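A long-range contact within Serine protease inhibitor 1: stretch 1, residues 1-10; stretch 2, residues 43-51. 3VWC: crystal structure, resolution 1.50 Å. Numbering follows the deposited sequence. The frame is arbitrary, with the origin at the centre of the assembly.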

# COMPACT_ATOMS: atom_id res chain seq x y z
N SER A 1 0.62 4.67 13.62
CA SER A 1 -0.43 3.70 14.01
C SER A 1 -1.66 3.95 13.16
O SER A 1 -1.76 4.98 12.52
CB SER A 1 -0.80 3.89 15.49
OG SER A 1 -1.35 5.18 15.68
N ILE A 2 -2.54 2.96 13.07
CA ILE A 2 -3.81 3.06 12.37
C ILE A 2 -4.74 2.08 13.07
O ILE A 2 -4.29 1.04 13.57
CB ILE A 2 -3.64 2.71 10.84
CG1 ILE A 2 -4.95 2.89 10.10
CG2 ILE A 2 -3.13 1.29 10.68
CD1 ILE A 2 -4.86 2.66 8.54
N LYS A 3 -6.01 2.43 13.16
CA LYS A 3 -6.95 1.56 13.85
C LYS A 3 -7.14 0.32 12.98
O LYS A 3 -7.36 0.44 11.78
CB LYS A 3 -8.29 2.29 14.05
CG LYS A 3 -9.28 1.49 14.88
CD LYS A 3 -10.48 2.34 15.24
CE LYS A 3 -11.51 2.26 14.13
NZ LYS A 3 -12.55 3.34 14.21
N PRO A 4 -6.95 -0.88 13.54
CA PRO A 4 -7.28 -2.06 12.74
C PRO A 4 -8.72 -2.07 12.25
O PRO A 4 -9.64 -1.57 12.93
CB PRO A 4 -7.03 -3.23 13.71
CG PRO A 4 -6.25 -2.67 14.84
CD PRO A 4 -6.55 -1.22 14.92
N GLY A 5 -8.93 -2.60 11.06
CA GLY A 5 -10.25 -2.68 10.47
C GLY A 5 -10.10 -2.79 8.96
O GLY A 5 -9.04 -3.16 8.46
N THR A 6 -11.17 -2.43 8.27
CA THR A 6 -11.28 -2.66 6.83
C THR A 6 -11.36 -1.28 6.16
O THR A 6 -12.12 -0.40 6.59
CB THR A 6 -12.57 -3.49 6.49
OG1 THR A 6 -12.48 -4.81 7.06
CG2 THR A 6 -12.78 -3.60 4.99
N TYR A 7 -10.54 -1.11 5.11
CA TYR A 7 -10.29 0.21 4.48
C TYR A 7 -10.28 0.16 2.96
O TYR A 7 -9.68 -0.75 2.37
CB TYR A 7 -8.90 0.71 4.90
CG TYR A 7 -8.83 1.10 6.35
CD1 TYR A 7 -9.05 2.41 6.77
CD2 TYR A 7 -8.49 0.15 7.33
CE1 TYR A 7 -8.97 2.77 8.08
CE2 TYR A 7 -8.41 0.51 8.67
CZ TYR A 7 -8.63 1.82 9.03
OH TYR A 7 -8.56 2.23 10.34
N GLU A 8 -10.75 1.25 2.34
CA GLU A 8 -10.46 1.52 0.92
C GLU A 8 -9.19 2.36 0.89
O GLU A 8 -8.92 3.12 1.82
CB GLU A 8 -11.58 2.33 0.28
CG GLU A 8 -12.85 1.52 0.08
CD GLU A 8 -13.65 1.99 -1.13
OE1 GLU A 8 -13.50 3.17 -1.53
OE2 GLU A 8 -14.41 1.17 -1.70
N VAL A 9 -8.31 2.03 -0.03
CA VAL A 9 -7.00 2.71 -0.09
C VAL A 9 -6.79 3.38 -1.44
O VAL A 9 -6.90 2.71 -2.46
CB VAL A 9 -5.84 1.73 0.17
CG1 VAL A 9 -4.49 2.42 0.14
CG2 VAL A 9 -6.06 0.99 1.47
N THR A 10 -6.53 4.69 -1.48
CA THR A 10 -6.21 5.38 -2.73
C THR A 10 -4.85 6.06 -2.64
O THR A 10 -4.36 6.34 -1.55
CB THR A 10 -7.23 6.48 -3.05
OG1 THR A 10 -7.36 7.35 -1.90
CG2 THR A 10 -8.58 5.84 -3.36
N GLY A 43 -13.91 -5.01 -4.84
CA GLY A 43 -13.43 -6.06 -3.95
C GLY A 43 -12.09 -5.74 -3.29
O GLY A 43 -11.39 -6.65 -2.82
N ASN A 44 -11.73 -4.44 -3.30
CA ASN A 44 -10.41 -4.00 -2.85
C ASN A 44 -10.47 -3.23 -1.56
O ASN A 44 -9.68 -2.33 -1.33
CB ASN A 44 -9.69 -3.16 -3.91
CG ASN A 44 -9.02 -4.02 -4.94
OD1 ASN A 44 -8.09 -4.77 -4.61
ND2 ASN A 44 -9.63 -4.10 -6.14
N SER A 45 -11.37 -3.66 -0.68
CA SER A 45 -11.24 -3.26 0.72
C SER A 45 -10.15 -4.08 1.37
O SER A 45 -10.17 -5.32 1.40
CB SER A 45 -12.57 -3.43 1.47
OG SER A 45 -13.56 -2.56 0.93
N TRP A 46 -9.14 -3.37 1.83
CA TRP A 46 -8.03 -3.98 2.48
C TRP A 46 -8.42 -4.29 3.91
O TRP A 46 -9.21 -3.57 4.51
CB TRP A 46 -6.87 -2.97 2.46
CG TRP A 46 -6.22 -2.78 1.11
CD1 TRP A 46 -6.78 -2.23 -0.02
CD2 TRP A 46 -4.87 -3.10 0.77
NE1 TRP A 46 -5.83 -2.15 -1.02
CE2 TRP A 46 -4.68 -2.75 -0.60
CE3 TRP A 46 -3.84 -3.78 1.44
CZ2 TRP A 46 -3.46 -2.92 -1.25
CZ3 TRP A 46 -2.59 -3.93 0.80
CH2 TRP A 46 -2.43 -3.51 -0.55
N VAL A 47 -7.82 -5.33 4.47
CA VAL A 47 -7.93 -5.56 5.90
C VAL A 47 -6.58 -5.25 6.56
O VAL A 47 -5.51 -5.75 6.16
CB VAL A 47 -8.37 -7.00 6.19
CG1 VAL A 47 -8.36 -7.26 7.71
CG2 VAL A 47 -9.73 -7.22 5.61
N VAL A 48 -6.66 -4.42 7.60
CA VAL A 48 -5.49 -4.00 8.36
C VAL A 48 -5.53 -4.64 9.75
O VAL A 48 -6.51 -4.49 10.46
CB VAL A 48 -5.47 -2.48 8.52
CG1 VAL A 48 -4.27 -2.09 9.40
CG2 VAL A 48 -5.39 -1.78 7.13
N GLU A 49 -4.52 -5.46 10.05
CA GLU A 49 -4.44 -6.18 11.30
C GLU A 49 -3.20 -5.72 12.04
O GLU A 49 -2.12 -5.62 11.48
CB GLU A 49 -4.34 -7.69 11.07
CG GLU A 49 -5.51 -8.31 10.30
CD GLU A 49 -6.51 -9.04 11.19
OE1 GLU A 49 -6.40 -8.94 12.43
OE2 GLU A 49 -7.50 -9.57 10.64
N LYS A 50 -3.36 -5.48 13.34
CA LYS A 50 -2.21 -5.31 14.20
C LYS A 50 -1.41 -6.60 14.41
O LYS A 50 -1.96 -7.66 14.64
CB LYS A 50 -2.69 -4.74 15.55
CG LYS A 50 -1.65 -3.96 16.29
CD LYS A 50 -2.20 -3.51 17.65
CE LYS A 50 -1.14 -2.82 18.50
NZ LYS A 50 -1.11 -1.35 18.24
N ASP A 51 -0.09 -6.46 14.35
CA ASP A 51 0.82 -7.60 14.46
C ASP A 51 1.98 -7.13 15.30
O ASP A 51 2.90 -6.48 14.79
CB ASP A 51 1.32 -7.98 13.06
CG ASP A 51 2.23 -9.22 13.07
OD1 ASP A 51 2.19 -10.00 14.05
OD2 ASP A 51 2.96 -9.42 12.07
O HOH W 1 -3.43 0.28 16.56
O HOH W 2 -8.48 -0.00 -2.15

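The contact is built first from backbone. The strand that begins at Gly 5 and the strand through Trp 46 to Asp 51 run antiparallel, and two hydrogen-bonded pairs, Gly 5 with Val 48 and Tyr 7 with Trp 46, bracket the non-hydrogen-bonded pair of Thr 6 and Val 47. In the first, Gly 5 N donates to Val 48 O at 3.1 Å and Val 48 N returns the bond to Gly 5 O at 2.8 Å, the latter nearly straight at 169°. In the second, Tyr 7 N reaches Trp 46 O at 2.9 Å and Trp 46 N reaches Tyr 7 O at 2.7 Å. None of these four bonds depends on a side chain, so the ladder fixes the register and leaves the side chains to pack its faces. Gly 5 is a residue whose conformation matters: at phi 157° and psi -158°, a CB would jam against the carbonyl O of Pro 4, so the backbone itself calls for glycine.

Two CA-H...O contacts supplement the ladder. Thr 6 CA lies 3.2 Å from Trp 46 O, and Ser 45 CA lies 3.4 Å from Tyr 7 O; each carbonyl thus receives an N-H bond and a CA-H approach together.

Apolar packing gathers on the face that carries Tyr 7, Trp 46 and Val 48. Val 48, buried and more heavily covered by the other stretch than any other residue here, uses both methyls: its CG1 meets Ile 2 CG2 at 3.8 Å, and its CG2 meets Tyr 7 CD2 at 3.7 Å, approaching the ring obliquely. Further along, Val 9 CG2 sits over one face of the Trp 46 indole, 3.9 Å from the centroid of its five-membered ring and 24° off the normal, a CH-pi contact. The opposite face, with Thr 6 and Val 47, is more open; there Thr 6 CG2 touches Ser 45 CB at 3.5 Å.

Polar side-chain bonding within the contact is sparse. The Tyr 7 hydroxyl turns back along its own stretch, with OH donating to Lys 3 O at 2.6 Å, which ties the ring to the loop before the strand while the ring packs obliquely against Val 48. Water joins the stretches at two places. Water 2 accepts from Val 9 N at 2.9 Å and donates to Asn 44 O at 2.7 Å, linking backbone beyond the last direct pair. Water 1 donates to Ile 2 O at 3.2 Å, while its bond from Lys 50 NZ, at 3.3 Å, is weak.

The rule is economical: backbone pairs set the alignment, and one buried face supplies most of the apolar packing.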